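Local coordinates for putative cytoplasmic protein (Salmonella typhimurium, PDB 2GK3) that is of unknown function but forms a hexamer and belongs to a putative glutamine amidotransferase family, its fold resembling class I glutamine amidotransferase-like domains, at residues Phe186-Ala192 and Ile204-Leu209; Ile165-Ser171 and Val200-Ile204; Ala145-Ile151 and Ala192-Asp196; Ile86-Leu92 and Lys136-Thr142. All coordinates share one frame. Residues are numbered along the deposited sequence.

Interaction 1 of 4, residues Phe186-Ala192 and Ile204-Leu209; sequences FLGYNQA and INNDPL
A tight hairpin end can serve as a bump for a neighbouring strand to cover, and this contact is a worked example. Residues 204-207 make a type I' beta turn, with Asn-205 and Asn-206 both at positive phi; it is closed by Ile-204 N to Asp-207 O (2.8 Å) and Asp-207 N to Ile-204 O (2.7 Å), the geometry of a two-residue beta hairpin. Segment 186-192 turns a corner at Leu-187 and then runs extended past the hairpin, Gln-191 CA lying 6.7 Å from Asp-207 CA. The p rotamer of Tyr-189 lays its ring over the turn. Ile-204 (t, t) fills the space beneath: its CG2 sits 3.6 Å from the Tyr-189 ring centroid, almost on the normal, a CH-pi contact, while its CD1 reaches Phe-186 CB at 3.8 Å. At the ring's far end Tyr-189 OH donates a very short 2.5 Å bond to Asp-207 OD2 and accepts one from Asn-205 ND2 (3.1 Å). Gln-191, extended, brings NE2 to Asp-207 OD2 at 2.9 Å. Between the two backbones, which are not directly paired, a water bridges, accepting from Ala-192 N (2.9 Å) and donating to Asn-190 O and Pro-208 O (both 2.8 Å). Val-159 of strand 158-161 also packs on Tyr-189, and deeper in, Phe-186 meets Phe-236, Ala-167 of strand 164-169 and Phe-223 of strand 218-223.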
loop_
_atom_site.group_PDB
_atom_site.type_symbol
_atom_site.label_atom_id
_atom_site.label_comp_id
_atom_site.label_asym_id
_atom_site.label_seq_id
_atom_site.Cartn_x
_atom_site.Cartn_y
_atom_site.Cartn_z
ATOM N N PHE E 186 0.660 -24.185 -22.195
ATOM C CA PHE E 186 0.438 -23.532 -20.906
ATOM C C PHE E 186 1.676 -22.758 -20.564
ATOM O O PHE E 186 2.781 -23.167 -20.941
ATOM C CB PHE E 186 0.189 -24.561 -19.808
ATOM C CG PHE E 186 -1.036 -25.355 -20.024
ATOM C CD1 PHE E 186 -1.025 -26.440 -20.906
ATOM C CD2 PHE E 186 -2.223 -24.991 -19.390
ATOM C CE1 PHE E 186 -2.175 -27.161 -21.163
ATOM C CE2 PHE E 186 -3.387 -25.697 -19.632
ATOM C CZ PHE E 186 -3.372 -26.787 -20.521
ATOM N N LEU E 187 1.509 -21.649 -19.843
ATOM C CA LEU E 187 2.636 -20.762 -19.556
ATOM C C LEU E 187 3.198 -20.953 -18.136
ATOM O O LEU E 187 4.037 -20.181 -17.660
ATOM C CB LEU E 187 2.255 -19.310 -19.879
ATOM C CG LEU E 187 2.576 -18.726 -21.285
ATOM C CD1 LEU E 187 2.693 -19.721 -22.432
ATOM C CD2 LEU E 187 1.626 -17.649 -21.678
ATOM N N GLY E 188 2.749 -22.018 -17.475
ATOM C CA GLY E 188 3.105 -22.243 -16.084
ATOM C C GLY E 188 2.180 -23.217 -15.393
ATOM O O GLY E 188 1.121 -23.556 -15.917
ATOM N N TYR E 189 2.607 -23.682 -14.218
ATOM C CA TYR E 189 1.850 -24.641 -13.425
ATOM C C TYR E 189 2.416 -24.715 -12.011
ATOM O O TYR E 189 3.541 -24.261 -11.764
ATOM C CB TYR E 189 1.832 -26.035 -14.091
ATOM C CG TYR E 189 3.198 -26.713 -14.207
ATOM C CD1 TYR E 189 3.587 -27.689 -13.288
ATOM C CD2 TYR E 189 4.072 -26.396 -15.246
ATOM C CE1 TYR E 189 4.817 -28.335 -13.392
ATOM C CE2 TYR E 189 5.311 -27.034 -15.372
ATOM C CZ TYR E 189 5.680 -28.004 -14.438
ATOM O OH TYR E 189 6.910 -28.622 -14.532
ATOM N N ASN E 190 1.617 -25.266 -11.096
ATOM C CA ASN E 190 2.071 -25.619 -9.753
ATOM C C ASN E 190 2.678 -27.017 -9.777
ATOM O O ASN E 190 2.031 -27.978 -10.228
ATOM C CB ASN E 190 0.909 -25.601 -8.764
ATOM C CG ASN E 190 0.325 -24.219 -8.556
ATOM O OD1 ASN E 190 -0.729 -23.901 -9.105
ATOM N ND2 ASN E 190 0.994 -23.397 -7.760
ATOM N N GLN E 191 3.918 -27.131 -9.302
ATOM C CA GLN E 191 4.604 -28.423 -9.262
ATOM C C GLN E 191 4.227 -29.231 -8.036
ATOM O O GLN E 191 4.411 -28.793 -6.913
ATOM C CB GLN E 191 6.121 -28.246 -9.276
ATOM C CG GLN E 191 6.885 -29.572 -9.341
ATOM C CD GLN E 191 8.360 -29.370 -9.528
ATOM O OE1 GLN E 191 9.023 -28.749 -8.703
ATOM N NE2 GLN E 191 8.886 -29.879 -10.625
ATOM N N ALA E 192 3.711 -30.430 -8.254
ATOM C CA ALA E 192 3.384 -31.312 -7.139
ATOM C C ALA E 192 3.810 -32.750 -7.497
ATOM O O ALA E 192 4.213 -33.019 -8.619
ATOM C CB ALA E 192 1.903 -31.226 -6.797
ATOM N N ILE E 204 2.808 -32.322 -17.699
ATOM C CA ILE E 204 3.276 -31.082 -18.249
ATOM C C ILE E 204 4.736 -31.044 -17.812
ATOM O O ILE E 204 5.007 -31.208 -16.626
ATOM C CB ILE E 204 2.415 -29.904 -17.665
ATOM C CG1 ILE E 204 2.693 -28.575 -18.374
ATOM C CG2 ILE E 204 2.526 -29.806 -16.119
ATOM C CD1 ILE E 204 1.724 -27.444 -17.954
ATOM N N ASN E 205 5.675 -30.920 -18.753
ATOM C CA ASN E 205 7.120 -30.887 -18.416
ATOM C C ASN E 205 7.503 -32.120 -17.587
ATOM O O ASN E 205 8.352 -32.068 -16.690
ATOM C CB ASN E 205 7.442 -29.590 -17.664
ATOM C CG ASN E 205 8.933 -29.320 -17.533
ATOM O OD1 ASN E 205 9.736 -29.699 -18.398
ATOM N ND2 ASN E 205 9.311 -28.627 -16.442
ATOM N N ASN E 206 6.834 -33.228 -17.891
ATOM C CA ASN E 206 6.970 -34.477 -17.151
ATOM C C ASN E 206 6.480 -34.442 -15.687
ATOM O O ASN E 206 6.593 -35.439 -14.977
ATOM C CB ASN E 206 8.401 -35.053 -17.279
ATOM C CG ASN E 206 8.808 -35.289 -18.741
ATOM O OD1 ASN E 206 8.109 -35.964 -19.497
ATOM N ND2 ASN E 206 9.927 -34.713 -19.138
ATOM N N ASP E 207 5.921 -33.317 -15.242
ATOM C CA ASP E 207 5.298 -33.266 -13.906
ATOM C C ASP E 207 3.808 -33.595 -14.060
ATOM O O ASP E 207 3.260 -33.454 -15.146
ATOM C CB ASP E 207 5.449 -31.890 -13.262
ATOM C CG ASP E 207 6.847 -31.624 -12.732
ATOM O OD1 ASP E 207 7.424 -32.487 -12.027
ATOM O OD2 ASP E 207 7.356 -30.512 -12.997
ATOM N N PRO E 208 3.150 -34.041 -12.974
ATOM C CA PRO E 208 1.716 -34.312 -13.150
ATOM C C PRO E 208 0.951 -33.023 -13.493
ATOM O O PRO E 208 1.341 -31.920 -13.039
ATOM C CB PRO E 208 1.276 -34.861 -11.787
ATOM C CG PRO E 208 2.356 -34.571 -10.850
ATOM C CD PRO E 208 3.616 -34.304 -11.599
ATOM N N LEU E 209 -0.095 -33.164 -14.313
ATOM C CA LEU E 209 -0.977 -32.035 -14.645
ATOM C C LEU E 209 -2.435 -32.308 -14.244
ATOM O O LEU E 209 -3.088 -31.461 -13.621
ATOM C CB LEU E 209 -0.877 -31.656 -16.133
ATOM C CG LEU E 209 -1.861 -30.606 -16.680
ATOM C CD1 LEU E 209 -1.686 -29.253 -16.004
ATOM C CD2 LEU E 209 -1.724 -30.451 -18.196
HETATM O O HOH W 1 2.765 -30.590 -10.963
#

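Interaction 2 of 4, residues Ile165-Ser171 and Val200-Ile204; sequences ICAEAVS and VVLTI
An antiparallel ladder is illustrated where strand 165-169 meets strand 200-204, their axes 4.6 Å apart at closest approach and their directions 154° apart. Thr-203 has the most surface covered. Its backbone forms the hydrogen-bonded pair with Glu-168: Glu-168 N to Thr-203 O is 2.9 Å and Thr-203 N to Glu-168 O 2.8 Å. In the p rotamer, Thr-203 points to the same face as Glu-168, and a water joins Thr-203 OG1 (2.7 Å) to Glu-168 OE2 (2.9 Å). Val-170, just past the strand end, lies on the Thr-203 side of the sheet: its CG1 is 3.7 Å from Thr-203 CG2 and its CG2 3.9 Å from Val-200 CG1. Ile-204 (t, t) faces the other way, with CG1 3.4 Å from Ile-165 CD1. On this face Leu-202, across from Ala-169 in a non-hydrogen-bonded pair (CA to CA 4.5 Å), sets CD2 3.7 Å from Ala-169 CB. On its other edge strand 200-204 is bulged, Val-201 and Leu-202 both facing Leu-210 in a classic beta bulge. As the first strand gives way to loop, two successive amides converge on one acceptor, Val-170 N at 3.0 Å and Ser-171 N at 3.2 Å from Val-201 O.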
loop_
_atom_site.group_PDB
_atom_site.type_symbol
_atom_site.label_atom_id
_atom_site.label_comp_id
_atom_site.label_asym_id
_atom_site.label_seq_id
_atom_site.Cartn_x
_atom_site.Cartn_y
_atom_site.Cartn_z
ATOM N N ILE E 165 4.770 -24.557 -22.648
ATOM C CA ILE E 165 4.931 -25.975 -22.888
ATOM C C ILE E 165 3.552 -26.597 -22.938
ATOM O O ILE E 165 2.629 -26.133 -22.254
ATOM C CB ILE E 165 5.776 -26.694 -21.808
ATOM C CG1 ILE E 165 5.744 -25.935 -20.476
ATOM C CG2 ILE E 165 7.211 -26.882 -22.303
ATOM C CD1 ILE E 165 4.413 -25.943 -19.743
ATOM N N CYS E 166 3.424 -27.649 -23.737
ATOM C CA CYS E 166 2.133 -28.311 -23.935
ATOM C C CYS E 166 1.864 -29.430 -22.935
ATOM O O CYS E 166 2.782 -30.026 -22.391
ATOM C CB CYS E 166 2.029 -28.847 -25.361
ATOM S SG CYS E 166 3.536 -29.702 -25.837
ATOM N N ALA E 167 0.587 -29.685 -22.691
ATOM C CA ALA E 167 0.160 -30.824 -21.904
ATOM C C ALA E 167 0.361 -32.082 -22.731
ATOM O O ALA E 167 0.444 -32.012 -23.965
ATOM C CB ALA E 167 -1.307 -30.683 -21.520
ATOM N N GLU E 168 0.451 -33.221 -22.048
ATOM C CA GLU E 168 0.539 -34.520 -22.704
ATOM C C GLU E 168 -0.328 -35.538 -21.990
ATOM O O GLU E 168 -0.422 -35.527 -20.754
ATOM C CB GLU E 168 1.989 -35.004 -22.740
ATOM C CG GLU E 168 2.768 -34.424 -23.915
ATOM C CD GLU E 168 4.260 -34.476 -23.720
ATOM O OE1 GLU E 168 4.985 -33.906 -24.564
ATOM O OE2 GLU E 168 4.711 -35.079 -22.723
ATOM N N ALA E 169 -0.984 -36.406 -22.762
ATOM C CA ALA E 169 -1.760 -37.486 -22.158
ATOM C C ALA E 169 -0.852 -38.678 -21.885
ATOM O O ALA E 169 -0.181 -39.185 -22.794
ATOM C CB ALA E 169 -2.944 -37.863 -23.030
ATOM N N VAL E 170 -0.794 -39.087 -20.620
ATOM C CA VAL E 170 -0.105 -40.334 -20.241
ATOM C C VAL E 170 -1.086 -41.485 -19.994
ATOM O O VAL E 170 -0.683 -42.655 -19.941
ATOM C CB VAL E 170 0.863 -40.173 -19.032
ATOM C CG1 VAL E 170 2.061 -39.300 -19.416
ATOM C CG2 VAL E 170 0.149 -39.629 -17.815
ATOM N N SER E 171 -2.366 -41.148 -19.834
ATOM C CA SER E 171 -3.444 -42.134 -19.900
ATOM C C SER E 171 -4.567 -41.644 -20.802
ATOM O O SER E 171 -5.654 -41.330 -20.296
ATOM C CB SER E 171 -4.002 -42.437 -18.518
ATOM O OG SER E 171 -2.984 -42.902 -17.658
ATOM N N VAL E 200 -2.449 -40.485 -12.402
ATOM C CA VAL E 200 -1.973 -39.380 -13.241
ATOM C C VAL E 200 -2.429 -39.554 -14.699
ATOM O O VAL E 200 -2.099 -40.547 -15.356
ATOM C CB VAL E 200 -0.435 -39.239 -13.181
ATOM C CG1 VAL E 200 0.060 -38.162 -14.149
ATOM C CG2 VAL E 200 0.014 -38.935 -11.758
ATOM N N VAL E 201 -3.177 -38.584 -15.215
ATOM C CA VAL E 201 -3.771 -38.723 -16.546
ATOM C C VAL E 201 -3.085 -37.844 -17.596
ATOM O O VAL E 201 -2.940 -38.242 -18.749
ATOM C CB VAL E 201 -5.303 -38.456 -16.477
ATOM C CG1 VAL E 201 -5.924 -38.393 -17.859
ATOM C CG2 VAL E 201 -5.982 -39.522 -15.615
ATOM N N LEU E 202 -2.669 -36.648 -17.190
ATOM C CA LEU E 202 -1.989 -35.715 -18.078
ATOM C C LEU E 202 -0.759 -35.204 -17.361
ATOM O O LEU E 202 -0.756 -35.085 -16.132
ATOM C CB LEU E 202 -2.884 -34.505 -18.409
ATOM C CG LEU E 202 -4.239 -34.616 -19.143
ATOM C CD1 LEU E 202 -4.793 -33.213 -19.408
ATOM C CD2 LEU E 202 -4.097 -35.397 -20.459
ATOM N N THR E 203 0.273 -34.872 -18.123
ATOM C CA THR E 203 1.501 -34.326 -17.553
ATOM C C THR E 203 1.883 -33.057 -18.292
ATOM O O THR E 203 1.379 -32.763 -19.375
ATOM C CB THR E 203 2.680 -35.301 -17.680
ATOM O OG1 THR E 203 2.862 -35.591 -19.067
ATOM C CG2 THR E 203 2.434 -36.620 -16.905
ATOM N N ILE E 204 2.808 -32.322 -17.699
ATOM C CA ILE E 204 3.276 -31.082 -18.249
ATOM C C ILE E 204 4.736 -31.044 -17.812
ATOM O O ILE E 204 5.007 -31.208 -16.626
ATOM C CB ILE E 204 2.415 -29.904 -17.665
ATOM C CG1 ILE E 204 2.693 -28.575 -18.374
ATOM C CG2 ILE E 204 2.526 -29.806 -16.119
ATOM C CD1 ILE E 204 1.724 -27.444 -17.954
HETATM O O HOH W 2 4.708 -33.835 -20.055
#

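Interaction 3 of 4, residues Ala145-Ile151 and Ala192-Asp196; sequences AEVLPVI and AVARD
A two-residue antiparallel bridge joins strand 150-151 to strand 185-194, and the arginine just beyond it bonds back to the chain preceding the bridge. Ile-151 and Val-193 form the hydrogen-bonded pair, Ile-151 N to Val-193 O at 2.6 Å and Val-193 N to Ile-151 O at 3.0 Å. Val-150 and Ala-194 follow as the non-hydrogen-bonded pair, their CA atoms 4.3 Å apart. The ladder's next bond, Arg-195 N to Pro-149 O (3.0 Å), carries the contact past the strand ends. From there the Arg-195 side chain (m, t, t) runs back along segment 145-151 and meets carbonyls in the plane of its guanidinium: NE donates to Leu-148 O (2.8 Å) and NH2 to Ala-145 O (3.2 Å). Ala-145 O also accepts from Leu-148 N at 3.2 Å, so one carbonyl serves both the local turn and the arginine. Ile-151 CG1 covers one guanidinium face, 3.7 Å from NH1 of Arg-195. On the buried side Val-150 packs against Val-211 of strand 207-215 and Cys-222 of strand 218-223. Over the opposite guanidinium face, Glu-146 OE1 stays 4.1 Å from Arg-195 NH2, too far for a salt bridge; a water instead accepts from that NH2 at 2.7 Å and weakly donates to Glu-146 OE2 at 3.1 Å.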
loop_
_atom_site.group_PDB
_atom_site.type_symbol
_atom_site.label_atom_id
_atom_site.label_comp_id
_atom_site.label_asym_id
_atom_site.label_seq_id
_atom_site.Cartn_x
_atom_site.Cartn_y
_atom_site.Cartn_z
ATOM N N ALA E 145 -4.551 -30.820 3.059
ATOM C CA ALA E 145 -3.464 -31.535 2.370
ATOM C C ALA E 145 -3.745 -33.056 2.238
ATOM O O ALA E 145 -3.611 -33.622 1.157
ATOM C CB ALA E 145 -2.101 -31.253 3.049
ATOM N N GLU E 146 -4.188 -33.698 3.319
ATOM C CA GLU E 146 -4.494 -35.145 3.286
ATOM C C GLU E 146 -5.644 -35.540 2.373
ATOM O O GLU E 146 -5.785 -36.720 2.040
ATOM C CB GLU E 146 -4.797 -35.685 4.692
ATOM C CG GLU E 146 -3.584 -35.805 5.589
ATOM C CD GLU E 146 -2.624 -36.907 5.161
ATOM O OE1 GLU E 146 -3.031 -37.796 4.388
ATOM O OE2 GLU E 146 -1.457 -36.880 5.603
ATOM N N VAL E 147 -6.479 -34.576 1.991
ATOM C CA VAL E 147 -7.619 -34.865 1.119
ATOM C C VAL E 147 -7.169 -34.909 -0.345
ATOM O O VAL E 147 -7.756 -35.637 -1.151
ATOM C CB VAL E 147 -8.815 -33.866 1.330
ATOM C CG1 VAL E 147 -9.948 -34.126 0.348
ATOM C CG2 VAL E 147 -9.348 -33.945 2.758
ATOM N N LEU E 148 -6.123 -34.164 -0.686
ATOM C CA LEU E 148 -5.748 -34.006 -2.109
ATOM C C LEU E 148 -4.943 -35.198 -2.616
ATOM O O LEU E 148 -4.222 -35.823 -1.840
ATOM C CB LEU E 148 -5.000 -32.676 -2.353
ATOM C CG LEU E 148 -5.708 -31.411 -1.830
ATOM C CD1 LEU E 148 -4.788 -30.214 -1.962
ATOM C CD2 LEU E 148 -7.097 -31.137 -2.492
ATOM N N PRO E 149 -5.082 -35.540 -3.916
ATOM C CA PRO E 149 -4.356 -36.701 -4.430
ATOM C C PRO E 149 -2.906 -36.391 -4.852
ATOM O O PRO E 149 -2.285 -37.173 -5.586
ATOM C CB PRO E 149 -5.202 -37.113 -5.632
ATOM C CG PRO E 149 -5.725 -35.843 -6.149
ATOM C CD PRO E 149 -5.929 -34.936 -4.958
ATOM N N VAL E 150 -2.389 -35.248 -4.411
ATOM C CA VAL E 150 -0.994 -34.863 -4.665
ATOM C C VAL E 150 -0.305 -34.455 -3.361
ATOM O O VAL E 150 -0.963 -34.103 -2.371
ATOM C CB VAL E 150 -0.867 -33.720 -5.730
ATOM C CG1 VAL E 150 -1.444 -34.152 -7.070
ATOM C CG2 VAL E 150 -1.504 -32.391 -5.243
ATOM N N ILE E 151 1.022 -34.500 -3.356
ATOM C CA ILE E 151 1.807 -34.001 -2.213
ATOM C C ILE E 151 2.475 -32.738 -2.717
ATOM O O ILE E 151 3.039 -32.731 -3.804
ATOM C CB ILE E 151 2.831 -35.059 -1.727
ATOM C CG1 ILE E 151 2.096 -36.221 -1.046
ATOM C CG2 ILE E 151 3.859 -34.450 -0.761
ATOM C CD1 ILE E 151 2.881 -37.523 -1.077
ATOM N N ALA E 192 3.711 -30.430 -8.254
ATOM C CA ALA E 192 3.384 -31.312 -7.139
ATOM C C ALA E 192 3.810 -32.750 -7.497
ATOM O O ALA E 192 4.213 -33.019 -8.619
ATOM C CB ALA E 192 1.903 -31.226 -6.797
ATOM N N VAL E 193 3.768 -33.637 -6.518
ATOM C CA VAL E 193 4.059 -35.035 -6.725
ATOM C C VAL E 193 2.743 -35.790 -6.502
ATOM O O VAL E 193 2.079 -35.605 -5.473
ATOM C CB VAL E 193 5.161 -35.530 -5.748
ATOM C CG1 VAL E 193 5.388 -37.025 -5.917
ATOM C CG2 VAL E 193 6.487 -34.740 -5.966
ATOM N N ALA E 194 2.355 -36.611 -7.473
ATOM C CA ALA E 194 1.168 -37.450 -7.311
ATOM C C ALA E 194 1.347 -38.435 -6.141
ATOM O O ALA E 194 2.417 -39.007 -5.983
ATOM C CB ALA E 194 0.892 -38.202 -8.591
ATOM N N ARG E 195 0.313 -38.630 -5.322
ATOM C CA ARG E 195 0.341 -39.737 -4.362
ATOM C C ARG E 195 0.476 -41.040 -5.185
ATOM O O ARG E 195 -0.134 -41.143 -6.259
ATOM C CB ARG E 195 -0.904 -39.717 -3.466
ATOM C CG ARG E 195 -0.919 -38.537 -2.482
ATOM C CD ARG E 195 -2.091 -38.556 -1.491
ATOM N NE ARG E 195 -2.135 -37.326 -0.675
ATOM C CZ ARG E 195 -1.374 -37.113 0.394
ATOM N NH1 ARG E 195 -0.516 -38.053 0.794
ATOM N NH2 ARG E 195 -1.457 -35.967 1.070
ATOM N N ASP E 196 1.289 -42.012 -4.739
ATOM C CA ASP E 196 1.506 -43.230 -5.576
ATOM C C ASP E 196 0.238 -44.099 -5.587
ATOM O O ASP E 196 0.156 -45.159 -6.159
ATOM C CB ASP E 196 2.815 -43.997 -5.250
ATOM C CG ASP E 196 2.862 -44.582 -3.836
ATOM O OD1 ASP E 196 3.986 -44.994 -3.425
ATOM O OD2 ASP E 196 1.833 -44.649 -3.133
HETATM O O HOH W 3 0.125 -35.714 3.231
#

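Interaction 4 of 4, residues Ile86-Leu92 and Lys136-Thr142; sequences IGSNTFL and KANYKNT
Helix 88-92 begins against a loop, and hydrogen bonds set the fit. One carbonyl takes both donors of Ser-88: Ala-137 O lies 3.0 Å from Ser-88 N and 2.7 Å from Ser-88 OG, the serine being p. Tyr-139 OH donates to Ile-86 O at 2.6 Å. Water widens the polar network: one molecule joins Ser-88 OG (2.6 Å), Asn-89 OD1 (2.9 Å) and Asn-138 ND2 (2.9 Å). Among packing contacts, the backbones come nearest at glycine, Gly-87 CA being 4.0 Å from Ala-137 CA; Ser-88 CB lies over the Tyr-139 ring, 3.9 Å from its centroid, in a CH-pi contact, and Thr-142 CG2 touches Ser-88 CB (3.4 Å) and Leu-92 CD1 (3.9 Å). Across subunit boundaries, Asn-89 ND2 hydrogen-bonds Asp-31 OD1 of the third subunit, and Lys-136 makes a salt bridge with Glu-134 of the fourth. The arrangement is that of an alpha/beta fold, where loops following parallel strands 80-84 and 120-124 meet at the carboxy-terminal end of the sheet, here at the hexamer interface.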
loop_
_atom_site.group_PDB
_atom_site.type_symbol
_atom_site.label_atom_id
_atom_site.label_comp_id
_atom_site.label_asym_id
_atom_site.label_seq_id
_atom_site.Cartn_x
_atom_site.Cartn_y
_atom_site.Cartn_z
ATOM N N ILE E 86 -7.829 -19.314 -4.706
ATOM C CA ILE E 86 -8.144 -18.811 -3.377
ATOM C C ILE E 86 -7.319 -19.562 -2.308
ATOM O O ILE E 86 -7.324 -20.782 -2.243
ATOM C CB ILE E 86 -9.694 -18.803 -3.119
ATOM C CG1 ILE E 86 -10.035 -18.422 -1.673
ATOM C CG2 ILE E 86 -10.326 -20.143 -3.490
ATOM C CD1 ILE E 86 -11.555 -18.282 -1.436
ATOM N N GLY E 87 -6.593 -18.812 -1.484
ATOM C CA GLY E 87 -5.706 -19.420 -0.501
ATOM C C GLY E 87 -6.405 -20.003 0.727
ATOM O O GLY E 87 -7.593 -19.715 1.005
ATOM N N SER E 88 -5.663 -20.829 1.466
ATOM C CA SER E 88 -6.203 -21.465 2.679
ATOM C C SER E 88 -6.593 -20.459 3.771
ATOM O O SER E 88 -7.559 -20.677 4.503
ATOM C CB SER E 88 -5.208 -22.491 3.220
ATOM O OG SER E 88 -3.985 -21.883 3.555
ATOM N N ASN E 89 -5.851 -19.352 3.852
ATOM C CA ASN E 89 -6.098 -18.298 4.830
ATOM C C ASN E 89 -7.511 -17.750 4.697
ATOM O O ASN E 89 -8.138 -17.405 5.704
ATOM C CB ASN E 89 -5.093 -17.153 4.672
ATOM C CG ASN E 89 -3.683 -17.508 5.157
ATOM O OD1 ASN E 89 -3.491 -18.379 6.006
ATOM N ND2 ASN E 89 -2.693 -16.794 4.642
ATOM N N THR E 90 -8.026 -17.688 3.471
ATOM C CA THR E 90 -9.369 -17.134 3.252
ATOM C C THR E 90 -10.434 -17.991 3.934
ATOM O O THR E 90 -11.313 -17.449 4.609
ATOM C CB THR E 90 -9.709 -16.874 1.751
ATOM O OG1 THR E 90 -8.786 -15.919 1.227
ATOM C CG2 THR E 90 -11.141 -16.311 1.597
ATOM N N PHE E 91 -10.322 -19.312 3.781
ATOM C CA PHE E 91 -11.202 -20.271 4.451
ATOM C C PHE E 91 -11.028 -20.314 5.976
ATOM O O PHE E 91 -12.000 -20.340 6.714
ATOM C CB PHE E 91 -10.957 -21.652 3.898
ATOM C CG PHE E 91 -11.420 -21.834 2.489
ATOM C CD1 PHE E 91 -10.501 -21.858 1.445
ATOM C CD2 PHE E 91 -12.774 -22.010 2.201
ATOM C CE1 PHE E 91 -10.905 -22.041 0.131
ATOM C CE2 PHE E 91 -13.192 -22.194 0.870
ATOM C CZ PHE E 91 -12.235 -22.214 -0.166
ATOM N N LEU E 92 -9.782 -20.324 6.433
ATOM C CA LEU E 92 -9.454 -20.445 7.841
ATOM C C LEU E 92 -9.701 -19.176 8.658
ATOM O O LEU E 92 -10.050 -19.268 9.843
ATOM C CB LEU E 92 -7.991 -20.888 8.000
ATOM C CG LEU E 92 -7.721 -22.369 7.685
ATOM C CD1 LEU E 92 -6.254 -22.672 7.389
ATOM C CD2 LEU E 92 -8.258 -23.265 8.811
ATOM N N LYS E 136 2.029 -18.661 -0.396
ATOM C CA LYS E 136 0.949 -17.986 0.318
ATOM C C LYS E 136 -0.339 -18.802 0.429
ATOM O O LYS E 136 -1.084 -18.652 1.426
ATOM C CB LYS E 136 0.621 -16.648 -0.365
ATOM C CG LYS E 136 1.622 -15.525 -0.072
ATOM C CD LYS E 136 1.306 -14.304 -0.908
ATOM C CE LYS E 136 2.342 -13.206 -0.711
ATOM N NZ LYS E 136 2.094 -12.471 0.550
ATOM N N ALA E 137 -0.628 -19.603 -0.602
ATOM C CA ALA E 137 -1.834 -20.440 -0.622
ATOM C C ALA E 137 -1.751 -21.423 0.526
ATOM O O ALA E 137 -2.770 -21.728 1.155
ATOM C CB ALA E 137 -1.994 -21.167 -1.941
ATOM N N ASN E 138 -0.515 -21.892 0.788
ATOM C CA ASN E 138 -0.158 -22.586 2.018
ATOM C C ASN E 138 -0.950 -23.867 2.352
ATOM O O ASN E 138 -1.007 -24.267 3.513
ATOM C CB ASN E 138 -0.266 -21.606 3.196
ATOM C CG ASN E 138 0.408 -22.130 4.451
ATOM O OD1 ASN E 138 1.551 -22.608 4.403
ATOM N ND2 ASN E 138 -0.286 -22.050 5.572
ATOM N N TYR E 139 -1.525 -24.517 1.346
ATOM C CA TYR E 139 -2.433 -25.629 1.577
ATOM C C TYR E 139 -1.805 -26.857 2.240
ATOM O O TYR E 139 -2.517 -27.646 2.881
ATOM C CB TYR E 139 -3.152 -26.010 0.281
ATOM C CG TYR E 139 -4.363 -25.139 0.014
ATOM C CD1 TYR E 139 -4.314 -24.074 -0.904
ATOM C CD2 TYR E 139 -5.562 -25.370 0.690
ATOM C CE1 TYR E 139 -5.448 -23.281 -1.153
ATOM C CE2 TYR E 139 -6.672 -24.570 0.480
ATOM C CZ TYR E 139 -6.621 -23.534 -0.440
ATOM O OH TYR E 139 -7.768 -22.767 -0.617
ATOM N N LYS E 140 -0.481 -26.999 2.116
ATOM C CA LYS E 140 0.241 -28.174 2.633
ATOM C C LYS E 140 0.226 -28.223 4.160
ATOM O O LYS E 140 0.277 -29.294 4.757
ATOM C CB LYS E 140 1.676 -28.179 2.133
ATOM C CG LYS E 140 2.448 -29.367 2.637
ATOM C CD LYS E 140 3.819 -29.490 2.016
ATOM C CE LYS E 140 4.291 -30.944 2.153
ATOM N NZ LYS E 140 5.622 -31.141 1.555
ATOM N N ASN E 141 0.150 -27.044 4.766
ATOM C CA ASN E 141 0.162 -26.871 6.193
ATOM C C ASN E 141 -1.250 -26.733 6.763
ATOM O O ASN E 141 -1.444 -26.193 7.852
ATOM C CB ASN E 141 1.044 -25.677 6.518
ATOM C CG ASN E 141 2.488 -25.908 6.081
ATOM O OD1 ASN E 141 3.053 -26.977 6.346
ATOM N ND2 ASN E 141 3.083 -24.932 5.383
ATOM N N THR E 142 -2.228 -27.262 6.031
ATOM C CA THR E 142 -3.635 -27.215 6.444
ATOM C C THR E 142 -4.225 -28.608 6.466
ATOM O O THR E 142 -3.664 -29.540 5.874
ATOM C CB THR E 142 -4.510 -26.355 5.476
ATOM O OG1 THR E 142 -4.675 -27.046 4.231
ATOM C CG2 THR E 142 -3.906 -24.956 5.233
HETATM O O HOH W 4 -3.033 -21.202 5.842
HETATM O O HOH W 5 -3.751 -18.664 2.079
HETATM O O HOH W 6 -0.150 -17.695 3.756
#

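Overall arrangement
Along the chain interaction 4 closes first; the segments of interactions 1, 2 and 3 then alternate, so each of these three crosses the others. Interactions 1 and 2, with centres 9 Å apart, share Ile-204 and are joined by Phe-186 N to Ile-165 O (2.8 Å) and Leu-209 N to Leu-202 O (2.7 Å), probable hydrogen bonds. Interaction 3 shares Ala-192 and strand 185-194 with interaction 1, centres 14 Å apart. One mixed sheet thus runs through all three. Interaction 4 lies about 26 Å from interaction 2 between centres, yet packs on interaction 3 through Ala-145 CB and Lys-140 O (3.5 Å), and itself lies at subunit interfaces.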